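Local coordinates for glyoxalase family protein, putative (Bacillus anthracis, PDB 2QQZ) that is of unknown function but belongs to the glyoxalase/bleomycin resistance/dioxygenase superfamily and forms a two-chain assembly, at residues Phe109-Pro114 against Ile119-Asn124; Cys51-Gly56 against Ile60-Glu65; Asp12-Ala17 against Ala74-Tyr79; Glu85-Leu90 against Ile95-Asp100. All coordinates share one frame; numbering follows the deposited sequence. Where two conformers were deposited one is given.

Interaction 1 of 4, residues Phe109-Pro114 against Ile119-Asn124; sequences FYVSDP and IEFMEN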
loop_
_atom_site.group_PDB
_atom_site.type_symbol
_atom_site.label_atom_id
_atom_site.label_comp_id
_atom_site.label_asym_id
_atom_site.label_seq_id
_atom_site.Cartn_x
_atom_site.Cartn_y
_atom_site.Cartn_z
ATOM N N PHE A 109 -4.278 14.056 5.571
ATOM C CA PHE A 109 -4.970 13.686 6.802
ATOM C C PHE A 109 -5.222 12.181 6.809
ATOM O O PHE A 109 -5.196 11.516 5.729
ATOM C CB PHE A 109 -6.283 14.469 6.959
ATOM C CG PHE A 109 -7.346 14.151 5.927
ATOM C CD1 PHE A 109 -8.250 13.114 6.138
ATOM C CD2 PHE A 109 -7.453 14.898 4.760
ATOM C CE1 PHE A 109 -9.243 12.844 5.224
ATOM C CE2 PHE A 109 -8.445 14.625 3.801
ATOM C CZ PHE A 109 -9.322 13.596 4.017
ATOM N N TYR A 110 -5.499 11.646 8.002
ATOM C CA TYR A 110 -5.737 10.209 8.157
ATOM C C TYR A 110 -7.167 10.017 8.578
ATOM O O TYR A 110 -7.751 10.863 9.247
ATOM C CB TYR A 110 -4.850 9.623 9.245
ATOM C CG TYR A 110 -3.410 9.992 9.132
ATOM C CD1 TYR A 110 -2.660 9.576 8.032
ATOM C CD2 TYR A 110 -2.762 10.694 10.147
ATOM C CE1 TYR A 110 -1.317 9.895 7.908
ATOM C CE2 TYR A 110 -1.384 11.001 10.039
ATOM C CZ TYR A 110 -0.693 10.616 8.913
ATOM O OH TYR A 110 0.666 10.880 8.743
ATOM N N VAL A 111 -7.710 8.875 8.208
ATOM C CA VAL A 111 -8.952 8.379 8.762
ATOM C C VAL A 111 -8.708 6.905 9.112
ATOM O O VAL A 111 -7.726 6.303 8.658
ATOM C CB VAL A 111 -10.122 8.520 7.763
ATOM C CG1 VAL A 111 -10.191 9.919 7.221
ATOM C CG2 VAL A 111 -9.958 7.550 6.599
ATOM N N SER A 112 -9.588 6.332 9.904
ATOM C CA SER A 112 -9.630 4.893 10.132
ATOM C C SER A 112 -10.818 4.311 9.354
ATOM O O SER A 112 -11.922 4.869 9.351
ATOM C CB SER A 112 -9.814 4.579 11.622
ATOM O OG SER A 112 -8.666 5.013 12.363
ATOM N N ASP A 113 -10.631 3.177 8.706
ATOM C CA ASP A 113 -11.804 2.511 8.092
ATOM C C ASP A 113 -12.625 1.847 9.233
ATOM O O ASP A 113 -12.251 1.972 10.413
ATOM C CB ASP A 113 -11.419 1.510 6.970
ATOM C CG ASP A 113 -10.703 0.242 7.492
ATOM O OD1 ASP A 113 -10.728 -0.014 8.730
ATOM O OD2 ASP A 113 -10.173 -0.528 6.649
ATOM N N PRO A 114 -13.751 1.180 8.897
ATOM C CA PRO A 114 -14.582 0.587 9.930
ATOM C C PRO A 114 -13.839 -0.486 10.760
ATOM O O PRO A 114 -14.320 -0.808 11.856
ATOM C CB PRO A 114 -15.708 -0.047 9.114
ATOM C CG PRO A 114 -15.733 0.736 7.935
ATOM C CD PRO A 114 -14.351 0.946 7.577
ATOM N N ILE A 119 -5.818 4.952 6.897
ATOM C CA ILE A 119 -5.747 5.295 5.466
ATOM C C ILE A 119 -5.355 6.780 5.477
ATOM O O ILE A 119 -5.899 7.540 6.300
ATOM C CB ILE A 119 -7.159 5.239 4.805
ATOM C CG1 ILE A 119 -7.716 3.827 4.912
ATOM C CG2 ILE A 119 -7.109 5.740 3.337
ATOM C CD1 ILE A 119 -6.844 2.751 4.231
ATOM N N GLU A 120 -4.458 7.174 4.572
ATOM C CA GLU A 120 -4.059 8.562 4.421
ATOM C C GLU A 120 -4.517 9.105 3.075
ATOM O O GLU A 120 -4.530 8.373 2.054
ATOM C CB GLU A 120 -2.555 8.633 4.489
ATOM C CG GLU A 120 -1.990 10.075 4.138
ATOM C CD GLU A 120 -0.489 10.064 4.103
ATOM O OE1 GLU A 120 0.107 9.101 4.685
ATOM O OE2 GLU A 120 0.096 10.990 3.464
ATOM N N PHE A 121 -4.997 10.346 3.087
ATOM C CA PHE A 121 -5.326 11.113 1.895
ATOM C C PHE A 121 -4.418 12.330 1.811
ATOM O O PHE A 121 -4.177 13.022 2.838
ATOM C CB PHE A 121 -6.793 11.480 1.941
ATOM C CG PHE A 121 -7.701 10.276 1.986
ATOM C CD1 PHE A 121 -7.863 9.462 0.859
ATOM C CD2 PHE A 121 -8.359 9.928 3.153
ATOM C CE1 PHE A 121 -8.705 8.364 0.884
ATOM C CE2 PHE A 121 -9.167 8.823 3.179
ATOM C CZ PHE A 121 -9.338 8.045 2.042
HETATM N N MSE A 122 -3.859 12.581 0.613
HETATM C CA MSE A 122 -2.954 13.709 0.420
HETATM C C MSE A 122 -3.114 14.409 -0.939
HETATM O O MSE A 122 -3.539 13.786 -1.880
HETATM C CB MSE A 122 -1.519 13.233 0.475
HETATM C CG MSE A 122 -1.231 12.116 -0.521
HETATM SE SE MSE A 122 0.724 11.933 -0.500
HETATM C CE MSE A 122 1.169 13.350 -1.828
ATOM N N GLU A 123 -2.725 15.688 -1.006
ATOM C CA GLU A 123 -2.601 16.400 -2.270
ATOM C C GLU A 123 -1.448 17.374 -2.172
ATOM O O GLU A 123 -1.222 17.967 -1.114
ATOM C CB GLU A 123 -3.930 17.113 -2.578
ATOM C CG GLU A 123 -3.997 17.717 -3.976
ATOM C CD GLU A 123 -5.276 18.467 -4.232
ATOM O OE1 GLU A 123 -5.934 18.914 -3.265
ATOM O OE2 GLU A 123 -5.630 18.642 -5.417
ATOM N N ASN A 124 -0.682 17.541 -3.248
ATOM C CA ASN A 124 0.285 18.642 -3.256
ATOM C C ASN A 124 -0.384 20.006 -3.138
ATOM O O ASN A 124 -1.491 20.238 -3.681
ATOM C CB ASN A 124 1.162 18.575 -4.494
ATOM C CG ASN A 124 1.856 17.241 -4.605
ATOM O OD1 ASN A 124 2.296 16.682 -3.609
ATOM N ND2 ASN A 124 1.919 16.701 -5.806
#
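Phe109, Val111, Ile119 and Phe121 form one face of an antiparallel beta hairpin made by strands 106-112 and 118-124. Phe109 and Phe121 are a hydrogen-bonded pair, as are Val111 and Ile119. Between them Tyr110 and Glu120 point to the other face. The main bump is CB of Phe121, which sits over one face of the Phe109 ring, 4.2 Å from its centroid and 21° off its normal. Phe109 turns its CG between the backbone N and carbonyl carbon (chi1 66°), which brings the ring back across its partner. The two ring planes are 44° apart, with Phe109 CE1 3.7 Å from Phe121 CD2. Val111 CG2 wedges in from the side, near the plane of the Phe121 ring and also against Ile119 CB. Helix 83-92 packs on this face. Opposite, the Glu120 chain runs alongside Tyr110, and its carboxylate, hydrogen-bonded to His75, puts OE1 at the ring edge, 3.6 Å from Tyr110 CE1.

Interaction 2 of 4, residues Cys51-Gly56 against Ile60-Glu65; sequences CWFKCG and IHIGVE. With SO4 (sulfate ion), chain C.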
loop_
_atom_site.group_PDB
_atom_site.type_symbol
_atom_site.label_atom_id
_atom_site.label_comp_id
_atom_site.label_asym_id
_atom_site.label_seq_id
_atom_site.Cartn_x
_atom_site.Cartn_y
_atom_site.Cartn_z
ATOM N N CYS A 51 -13.580 -7.661 -0.786
ATOM C CA CYS A 51 -13.954 -6.879 -1.945
ATOM C C CYS A 51 -12.816 -6.036 -2.468
ATOM O O CYS A 51 -11.833 -5.790 -1.762
ATOM C CB CYS A 51 -15.214 -6.044 -1.715
ATOM S SG CYS A 51 -15.662 -5.670 -0.055
ATOM N N TRP A 52 -12.961 -5.608 -3.731
ATOM C CA TRP A 52 -11.956 -4.843 -4.452
ATOM C C TRP A 52 -12.572 -3.535 -4.881
ATOM O O TRP A 52 -13.738 -3.503 -5.262
ATOM C CB TRP A 52 -11.524 -5.603 -5.711
ATOM C CG TRP A 52 -10.673 -6.848 -5.424
ATOM C CD1 TRP A 52 -10.481 -7.446 -4.211
ATOM C CD2 TRP A 52 -9.900 -7.611 -6.380
ATOM N NE1 TRP A 52 -9.627 -8.519 -4.329
ATOM C CE2 TRP A 52 -9.288 -8.685 -5.654
ATOM C CE3 TRP A 52 -9.716 -7.529 -7.790
ATOM C CZ2 TRP A 52 -8.456 -9.665 -6.279
ATOM C CZ3 TRP A 52 -8.880 -8.486 -8.416
ATOM C CH2 TRP A 52 -8.262 -9.539 -7.654
ATOM N N PHE A 53 -11.779 -2.467 -4.833
ATOM C CA PHE A 53 -12.270 -1.134 -5.201
ATOM C C PHE A 53 -11.216 -0.520 -6.102
ATOM O O PHE A 53 -10.044 -0.794 -5.929
ATOM C CB PHE A 53 -12.568 -0.249 -3.987
ATOM C CG PHE A 53 -13.587 -0.835 -3.075
ATOM C CD1 PHE A 53 -14.934 -0.546 -3.243
ATOM C CD2 PHE A 53 -13.205 -1.734 -2.074
ATOM C CE1 PHE A 53 -15.891 -1.126 -2.426
ATOM C CE2 PHE A 53 -14.154 -2.336 -1.250
ATOM C CZ PHE A 53 -15.494 -2.025 -1.421
ATOM N N LYS A 54 -11.660 0.229 -7.108
ATOM C CA LYS A 54 -10.784 0.919 -8.044
ATOM C C LYS A 54 -10.355 2.292 -7.509
ATOM O O LYS A 54 -11.197 3.028 -7.022
ATOM C CB LYS A 54 -11.595 1.124 -9.335
ATOM C CG LYS A 54 -10.818 1.739 -10.469
ATOM C CD LYS A 54 -11.719 2.095 -11.668
ATOM C CE LYS A 54 -10.968 3.082 -12.549
ATOM N NZ LYS A 54 -9.798 2.369 -13.155
ATOM N N CYS A 55 -9.062 2.629 -7.590
ATOM C CA CYS A 55 -8.581 4.020 -7.409
ATOM C C CYS A 55 -7.620 4.409 -8.536
ATOM O O CYS A 55 -6.427 4.025 -8.509
ATOM C CB CYS A 55 -7.910 4.217 -6.040
ATOM S SG CYS A 55 -6.883 2.861 -5.466
ATOM N N GLY A 56 -8.111 5.107 -9.566
ATOM C CA GLY A 56 -7.216 5.479 -10.628
ATOM C C GLY A 56 -6.680 4.233 -11.272
ATOM O O GLY A 56 -7.433 3.269 -11.491
ATOM N N ILE A 60 -7.613 -1.224 -4.436
ATOM C CA ILE A 60 -7.429 -1.595 -3.041
ATOM C C ILE A 60 -8.198 -2.909 -2.881
ATOM O O ILE A 60 -9.325 -2.993 -3.325
ATOM C CB ILE A 60 -7.890 -0.460 -2.037
ATOM C CG1 ILE A 60 -7.561 -0.867 -0.588
ATOM C CG2 ILE A 60 -9.385 -0.143 -2.167
ATOM C CD1 ILE A 60 -7.928 0.175 0.428
ATOM N N HIS A 61 -7.567 -3.936 -2.308
ATOM C CA HIS A 61 -8.185 -5.211 -2.155
ATOM C C HIS A 61 -8.409 -5.381 -0.643
ATOM O O HIS A 61 -7.468 -5.394 0.149
ATOM C CB HIS A 61 -7.338 -6.388 -2.680
ATOM C CG HIS A 61 -7.057 -6.344 -4.146
ATOM N ND1 HIS A 61 -6.428 -7.383 -4.801
ATOM C CD2 HIS A 61 -7.448 -5.470 -5.110
ATOM C CE1 HIS A 61 -6.340 -7.089 -6.085
ATOM N NE2 HIS A 61 -6.969 -5.946 -6.303
ATOM N N ILE A 62 -9.668 -5.503 -0.249
ATOM C CA ILE A 62 -9.991 -5.782 1.176
ATOM C C ILE A 62 -10.049 -7.291 1.294
ATOM O O ILE A 62 -10.953 -7.945 0.723
ATOM C CB ILE A 62 -11.325 -5.123 1.608
ATOM C CG1 ILE A 62 -11.374 -3.612 1.243
ATOM C CG2 ILE A 62 -11.550 -5.415 3.085
ATOM C CD1 ILE A 62 -10.131 -2.853 1.838
ATOM N N GLY A 63 -9.071 -7.859 2.017
ATOM C CA GLY A 63 -8.939 -9.295 2.167
ATOM C C GLY A 63 -9.287 -9.713 3.587
ATOM O O GLY A 63 -8.846 -9.091 4.592
ATOM N N VAL A 64 -10.065 -10.784 3.663
ATOM C CA VAL A 64 -10.622 -11.318 4.900
ATOM C C VAL A 64 -9.508 -12.036 5.658
ATOM O O VAL A 64 -8.728 -12.817 5.052
ATOM C CB VAL A 64 -11.801 -12.288 4.593
ATOM C CG1 VAL A 64 -11.956 -13.273 5.685
ATOM C CG2 VAL A 64 -13.072 -11.516 4.491
ATOM N N GLU A 65 -9.426 -11.772 6.977
ATOM C CA GLU A 65 -8.451 -12.455 7.825
ATOM C C GLU A 65 -9.087 -12.905 9.129
ATOM O O GLU A 65 -9.590 -12.091 9.927
ATOM C CB GLU A 65 -7.241 -11.543 8.099
ATOM C CG GLU A 65 -6.419 -11.174 6.851
ATOM C CD GLU A 65 -5.676 -12.360 6.182
ATOM O OE1 GLU A 65 -5.640 -13.478 6.753
ATOM O OE2 GLU A 65 -5.103 -12.162 5.072
HETATM S S SO4 C . -7.813 -11.684 -2.368
HETATM O O1 SO4 C . -7.848 -10.564 -3.325
HETATM O O2 SO4 C . -8.869 -12.693 -2.608
HETATM O O3 SO4 C . -8.019 -11.099 -1.034
HETATM O O4 SO4 C . -6.527 -12.363 -2.471
HETATM O O HOH W 1 -10.228 -9.283 -1.439
#
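Ile62 O is gripped twice: Cys51 N reaches it at 3.0 Å, in the carbonyl plane on a lone pair, and a water donates to the same Ile62 O at 2.6 Å. The return bond, Ile62 N to Cys51 O, is 2.7 Å long. With the Phe53-Ile60 pair these bonds define the antiparallel beta hairpin of strands 51-55 and 58-64. Between the two bonded pairs lies the non-hydrogen-bonded pair Trp52-His61, whose rings stack face to face: the five-membered ring of Trp52 and the imidazole have centroids 3.4 Å apart and planes within 7°. Their CB atoms lie on the same face of the sheet, and similar first torsions (chi1 -71° for Trp52, -63° for His61) help the rings to overlap. Trp52 CE2 lies over the centre of the imidazole. The other imidazole face stacks on His13, while His61 NE2 is hydrogen-bonded to Glu59. On the opposite face of the sheet, Ile62 CG1 meets the edge of Phe53 at CE2, 3.9 Å away. A sulfate, probably from the crystallisation liquor, is held by Lys41, Arg48 and the bridging water, which donates to its O3. At the indole edge, Trp52 NE1 donates to sulfate O1 at 2.9 Å in a bent bond, and weakly to the water.

Interaction 3 of 4, residues Asp12-Ala17 against Ala74-Tyr79; sequences DHVQVA and AHPAFY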
loop_
_atom_site.group_PDB
_atom_site.type_symbol
_atom_site.label_atom_id
_atom_site.label_comp_id
_atom_site.label_asym_id
_atom_site.label_seq_id
_atom_site.Cartn_x
_atom_site.Cartn_y
_atom_site.Cartn_z
ATOM N N ASP A 12 0.659 -2.063 -8.110
ATOM C CA ASP A 12 -0.557 -2.514 -8.727
ATOM C C ASP A 12 -1.756 -2.341 -7.769
ATOM O O ASP A 12 -2.820 -1.863 -8.147
ATOM C CB ASP A 12 -0.421 -3.973 -9.140
ATOM C CG ASP A 12 -1.686 -4.509 -9.754
ATOM O OD1 ASP A 12 -1.839 -4.385 -10.967
ATOM O OD2 ASP A 12 -2.548 -5.013 -9.027
ATOM N N HIS A 13 -1.565 -2.736 -6.528
ATOM C CA HIS A 13 -2.643 -2.631 -5.554
ATOM C C HIS A 13 -2.058 -2.755 -4.166
ATOM O O HIS A 13 -0.913 -3.121 -4.006
ATOM C CB HIS A 13 -3.779 -3.712 -5.776
ATOM C CG HIS A 13 -3.353 -5.122 -5.511
ATOM N ND1 HIS A 13 -2.839 -5.933 -6.503
ATOM C CD2 HIS A 13 -3.392 -5.875 -4.393
ATOM C CE1 HIS A 13 -2.554 -7.121 -6.000
ATOM N NE2 HIS A 13 -2.878 -7.111 -4.717
ATOM N N VAL A 14 -2.868 -2.403 -3.167
ATOM C CA VAL A 14 -2.573 -2.683 -1.770
ATOM C C VAL A 14 -3.655 -3.604 -1.212
ATOM O O VAL A 14 -4.855 -3.472 -1.524
ATOM C CB VAL A 14 -2.464 -1.381 -0.905
ATOM C CG1 VAL A 14 -1.260 -0.603 -1.327
ATOM C CG2 VAL A 14 -3.762 -0.490 -1.014
ATOM N N GLN A 15 -3.213 -4.568 -0.424
ATOM C CA GLN A 15 -4.123 -5.461 0.233
ATOM C C GLN A 15 -4.287 -4.975 1.673
ATOM O O GLN A 15 -3.318 -4.905 2.411
ATOM C CB GLN A 15 -3.609 -6.907 0.158
ATOM C CG GLN A 15 -4.485 -7.756 1.091
ATOM C CD GLN A 15 -4.913 -9.030 0.493
ATOM O OE1 GLN A 15 -5.533 -9.056 -0.566
ATOM N NE2 GLN A 15 -4.586 -10.111 1.154
ATOM N N VAL A 16 -5.515 -4.625 2.063
ATOM C CA VAL A 16 -5.880 -4.158 3.432
ATOM C C VAL A 16 -6.672 -5.289 4.104
ATOM O O VAL A 16 -7.548 -5.884 3.481
ATOM C CB VAL A 16 -6.762 -2.904 3.302
ATOM C CG1 VAL A 16 -7.379 -2.446 4.638
ATOM C CG2 VAL A 16 -5.951 -1.765 2.646
ATOM N N ALA A 17 -6.337 -5.622 5.343
ATOM C CA ALA A 17 -6.973 -6.787 5.969
ATOM C C ALA A 17 -8.244 -6.329 6.691
ATOM O O ALA A 17 -8.376 -5.136 7.032
ATOM C CB ALA A 17 -6.019 -7.455 6.891
ATOM N N ALA A 74 1.466 1.835 9.903
ATOM C CA ALA A 74 1.769 1.628 8.470
ATOM C C ALA A 74 0.472 1.541 7.640
ATOM O O ALA A 74 -0.499 0.916 8.037
ATOM C CB ALA A 74 2.541 0.372 8.300
ATOM N N HIS A 75 0.441 2.203 6.484
ATOM C CA HIS A 75 -0.779 2.352 5.731
ATOM C C HIS A 75 -0.498 2.753 4.260
ATOM O O HIS A 75 0.624 3.179 3.942
ATOM C CB HIS A 75 -1.608 3.451 6.416
ATOM C CG HIS A 75 -0.941 4.789 6.393
ATOM N ND1 HIS A 75 0.044 5.150 7.295
ATOM C CD2 HIS A 75 -1.085 5.840 5.556
ATOM C CE1 HIS A 75 0.458 6.373 7.027
ATOM N NE2 HIS A 75 -0.195 6.806 5.964
ATOM N N PRO A 76 -1.495 2.589 3.375
ATOM C CA PRO A 76 -1.517 3.175 2.046
ATOM C C PRO A 76 -1.958 4.661 2.079
ATOM O O PRO A 76 -2.820 5.070 2.919
ATOM C CB PRO A 76 -2.582 2.320 1.317
ATOM C CG PRO A 76 -3.522 1.946 2.478
ATOM C CD PRO A 76 -2.681 1.745 3.630
ATOM N N ALA A 77 -1.401 5.429 1.128
ATOM C CA ALA A 77 -1.703 6.860 0.974
ATOM C C ALA A 77 -2.218 7.129 -0.447
ATOM O O ALA A 77 -1.576 6.776 -1.444
ATOM C CB ALA A 77 -0.502 7.748 1.330
ATOM N N PHE A 78 -3.427 7.688 -0.495
ATOM C CA PHE A 78 -4.168 7.965 -1.734
ATOM C C PHE A 78 -4.067 9.417 -2.100
ATOM O O PHE A 78 -4.191 10.275 -1.245
ATOM C CB PHE A 78 -5.629 7.582 -1.566
ATOM C CG PHE A 78 -5.805 6.149 -1.272
ATOM C CD1 PHE A 78 -5.806 5.221 -2.309
ATOM C CD2 PHE A 78 -5.943 5.705 0.022
ATOM C CE1 PHE A 78 -5.969 3.861 -2.040
ATOM C CE2 PHE A 78 -6.078 4.337 0.287
ATOM C CZ PHE A 78 -6.094 3.428 -0.740
ATOM N N TYR A 79 -3.801 9.670 -3.378
ATOM C CA TYR A 79 -3.745 11.032 -3.908
ATOM C C TYR A 79 -5.178 11.456 -4.219
ATOM O O TYR A 79 -5.953 10.682 -4.875
ATOM C CB TYR A 79 -2.849 11.139 -5.159
ATOM C CG TYR A 79 -2.506 12.605 -5.449
ATOM C CD1 TYR A 79 -1.337 13.168 -4.925
ATOM C CD2 TYR A 79 -3.389 13.444 -6.152
ATOM C CE1 TYR A 79 -1.018 14.501 -5.150
ATOM C CE2 TYR A 79 -3.077 14.826 -6.364
ATOM C CZ TYR A 79 -1.874 15.311 -5.860
ATOM O OH TYR A 79 -1.499 16.619 -6.011
#
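Val14 and Val16 are the two residues of the segment 12-17 that reach across to Pro76, and what precedes them looks elsewhere. Asp12 OD2 accepts from His13 ND1 at 2.7 Å and 173°, through its anti lone pair and almost exactly in the imidazole plane. This helps to hold the rotation of the His13 ring, which stacks on His61 in the adjacent strand. At Val14, CG2 approaches Pro76 CB to 3.8 Å, a distance that holds for one of two deposited conformers of this valine. Here strand 8-18 of one four-stranded sheet meets the start of strand 76-80 of the other. Both sheets have strand order 1-4-3-2, as in the paired beta-alpha-beta-beta-beta modules of the glyoxalase fold. Val14 CA and Pro76 CA lie 7.1 Å apart and no hydrogen bond joins the two segments, so apolar side chains alone make the link. Strands of the second subunit pair antiparallel with both segments, His13 to Gln15 and Pro76 to Tyr79, carrying the sheet across the interface. Val16 comes next, with CG1 anti to the backbone N (chi1 171°) and CG2 4.4 Å from Pro76 CG. Lastly, Ala17 O accepts from Asn117 ND2.

Interaction 4 of 4, residues Glu85-Leu90 against Ile95-Asp100; sequences EFKQEL and IEVIDD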
loop_
_atom_site.group_PDB
_atom_site.type_symbol
_atom_site.label_atom_id
_atom_site.label_comp_id
_atom_site.label_asym_id
_atom_site.label_seq_id
_atom_site.Cartn_x
_atom_site.Cartn_y
_atom_site.Cartn_z
ATOM N N GLU A 85 -12.198 19.969 -0.152
ATOM C CA GLU A 85 -13.606 19.656 -0.404
ATOM C C GLU A 85 -13.904 18.166 -0.104
ATOM O O GLU A 85 -14.976 17.816 0.403
ATOM C CB GLU A 85 -13.922 20.002 -1.854
ATOM C CG GLU A 85 -15.364 19.859 -2.209
ATOM C CD GLU A 85 -15.618 19.913 -3.731
ATOM O OE1 GLU A 85 -15.086 20.842 -4.401
ATOM O OE2 GLU A 85 -16.357 19.031 -4.247
ATOM N N PHE A 86 -12.956 17.290 -0.424
ATOM C CA PHE A 86 -13.110 15.868 -0.086
ATOM C C PHE A 86 -13.234 15.711 1.416
ATOM O O PHE A 86 -14.148 15.029 1.889
ATOM C CB PHE A 86 -11.919 15.094 -0.600
ATOM C CG PHE A 86 -11.903 13.642 -0.216
ATOM C CD1 PHE A 86 -12.888 12.775 -0.687
ATOM C CD2 PHE A 86 -10.845 13.130 0.536
ATOM C CE1 PHE A 86 -12.850 11.420 -0.389
ATOM C CE2 PHE A 86 -10.790 11.789 0.832
ATOM C CZ PHE A 86 -11.801 10.929 0.357
ATOM N N LYS A 87 -12.318 16.337 2.157
ATOM C CA LYS A 87 -12.319 16.282 3.619
ATOM C C LYS A 87 -13.645 16.777 4.255
ATOM O O LYS A 87 -14.169 16.114 5.168
ATOM C CB LYS A 87 -11.154 17.090 4.196
ATOM C CG LYS A 87 -11.001 16.908 5.733
ATOM C CD LYS A 87 -9.665 17.436 6.192
ATOM C CE LYS A 87 -9.811 18.830 6.681
ATOM N NZ LYS A 87 -8.592 19.235 7.428
ATOM N N GLN A 88 -14.180 17.900 3.795
ATOM C CA GLN A 88 -15.461 18.360 4.318
ATOM C C GLN A 88 -16.630 17.453 3.937
ATOM O O GLN A 88 -17.631 17.428 4.650
ATOM C CB GLN A 88 -15.765 19.811 3.919
ATOM C CG GLN A 88 -14.936 20.837 4.662
ATOM C CD GLN A 88 -14.876 20.606 6.164
ATOM O OE1 GLN A 88 -15.893 20.350 6.824
ATOM N NE2 GLN A 88 -13.679 20.715 6.714
ATOM N N GLU A 89 -16.519 16.715 2.826
ATOM C CA GLU A 89 -17.545 15.710 2.492
ATOM C C GLU A 89 -17.491 14.500 3.451
ATOM O O GLU A 89 -18.530 13.885 3.750
ATOM C CB GLU A 89 -17.449 15.226 1.043
ATOM C CG GLU A 89 -17.808 16.233 -0.004
ATOM C CD GLU A 89 -19.107 16.991 0.304
ATOM O OE1 GLU A 89 -20.179 16.359 0.244
ATOM O OE2 GLU A 89 -19.046 18.208 0.609
ATOM N N LEU A 90 -16.298 14.158 3.926
ATOM C CA LEU A 90 -16.165 13.087 4.896
ATOM C C LEU A 90 -16.681 13.532 6.266
ATOM O O LEU A 90 -17.401 12.800 6.936
ATOM C CB LEU A 90 -14.716 12.574 4.988
ATOM C CG LEU A 90 -14.100 11.922 3.733
ATOM C CD1 LEU A 90 -12.716 11.365 4.064
ATOM C CD2 LEU A 90 -14.978 10.847 3.061
ATOM N N ILE A 95 -17.445 11.108 9.551
ATOM C CA ILE A 95 -16.123 10.481 9.598
ATOM C C ILE A 95 -15.121 11.346 10.353
ATOM O O ILE A 95 -15.002 12.545 10.079
ATOM C CB ILE A 95 -15.586 10.168 8.169
ATOM C CG1 ILE A 95 -16.569 9.254 7.428
ATOM C CG2 ILE A 95 -14.197 9.545 8.236
ATOM C CD1 ILE A 95 -16.803 7.908 8.167
ATOM N N GLU A 96 -14.401 10.748 11.296
ATOM C CA GLU A 96 -13.379 11.473 12.046
ATOM C C GLU A 96 -12.078 11.602 11.236
ATOM O O GLU A 96 -11.539 10.601 10.743
ATOM C CB GLU A 96 -13.116 10.786 13.396
ATOM C CG GLU A 96 -14.303 10.794 14.378
ATOM C CD GLU A 96 -14.435 12.087 15.215
ATOM O OE1 GLU A 96 -13.598 13.021 15.099
ATOM O OE2 GLU A 96 -15.400 12.166 16.009
ATOM N N VAL A 97 -11.571 12.828 11.102
ATOM C CA VAL A 97 -10.307 13.057 10.381
ATOM C C VAL A 97 -9.188 13.580 11.279
ATOM O O VAL A 97 -9.418 14.364 12.220
ATOM C CB VAL A 97 -10.448 13.932 9.103
ATOM C CG1 VAL A 97 -11.716 13.596 8.344
ATOM C CG2 VAL A 97 -10.376 15.405 9.445
ATOM N N ILE A 98 -7.982 13.111 11.025
ATOM C CA ILE A 98 -6.835 13.518 11.798
ATOM C C ILE A 98 -5.859 14.176 10.843
ATOM O O ILE A 98 -5.200 13.505 10.048
ATOM C CB ILE A 98 -6.146 12.332 12.528
ATOM C CG1 ILE A 98 -7.123 11.664 13.508
ATOM C CG2 ILE A 98 -4.848 12.820 13.262
ATOM C CD1 ILE A 98 -6.570 10.443 14.135
ATOM N N ASP A 99 -5.764 15.500 10.941
ATOM C CA ASP A 99 -4.921 16.303 10.044
ATOM C C ASP A 99 -3.451 16.025 10.358
ATOM O O ASP A 99 -3.119 15.584 11.468
ATOM C CB ASP A 99 -5.243 17.791 10.197
ATOM C CG ASP A 99 -6.585 18.162 9.587
ATOM O OD1 ASP A 99 -6.881 17.826 8.416
ATOM O OD2 ASP A 99 -7.373 18.829 10.301
ATOM N N ASP A 100 -2.575 16.257 9.381
ATOM C CA ASP A 100 -1.148 16.160 9.615
ATOM C C ASP A 100 -0.401 17.294 8.904
ATOM O O ASP A 100 -0.553 17.475 7.688
ATOM C CB ASP A 100 -0.614 14.823 9.122
ATOM C CG ASP A 100 0.820 14.620 9.517
ATOM O OD1 ASP A 100 1.714 15.340 8.997
ATOM O OD2 ASP A 100 1.025 13.763 10.383
#
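Lys87 on helix 83-92 forms a salt bridge with Asp99, and Leu90 takes a backbone bond from Ile95: these are the polar ties between the segments. In the salt bridge Lys87 NZ lies 2.4 Å from Asp99 OD1, so short that the modelled length is doubtful, although the pairing of charges is clear. The lysine leaves the helix with CG anti to the backbone N and bends at chi3 (96°), which carries NZ across to the carboxylate. The backbone bond, Ile95 N to Leu90 O, measures 3.1 Å with an angle of 154° at the hydrogen. It closes the turn by which the chain leaves the helix for strand 98-100, the return half of a beta-alpha-beta crossover that starts from strand 76-80. The apolar contacts lie between these ties. Lys87 CD and CG cross Val97 CG2, with CD 3.9 Å from that Val97 methyl, and Leu90 CB meets Ile95 CB at 4.1 Å. The contact is near the surface, yet both of its ends join other elements: Leu90 and Ile95 rest on Thr33 of helix 23-33, Lys87 and Asp99 both touch Phe109, and the backbone bond of Ile98 to Tyr110 ties strand 98-100, outermost in this chain's sheet, to strand 106-112.

In the fold
Interactions 1 and 4 share one sheet, with centres about 8 Å apart and Tyr110 N bonded to Ile98 O at 2.8 Å. Interaction 2 belongs to the other sheet, its centre about 16 Å from that of interaction 1. Interaction 3 lies between them: His61 N reaches Val14 O at 2.9 Å on one side, and Glu120 O takes Phe78 N at 2.9 Å on the other. His75 NE2 lies 2.6 Å from Glu120 OE1, and Glu120 packs on His13 of the second subunit. That grouping resembles the histidine and glutamate sites of metal-dependent family members, though any such role here is only inferred. The sulfate of interaction 2, probably from the crystallisation liquor, may mark a pocket.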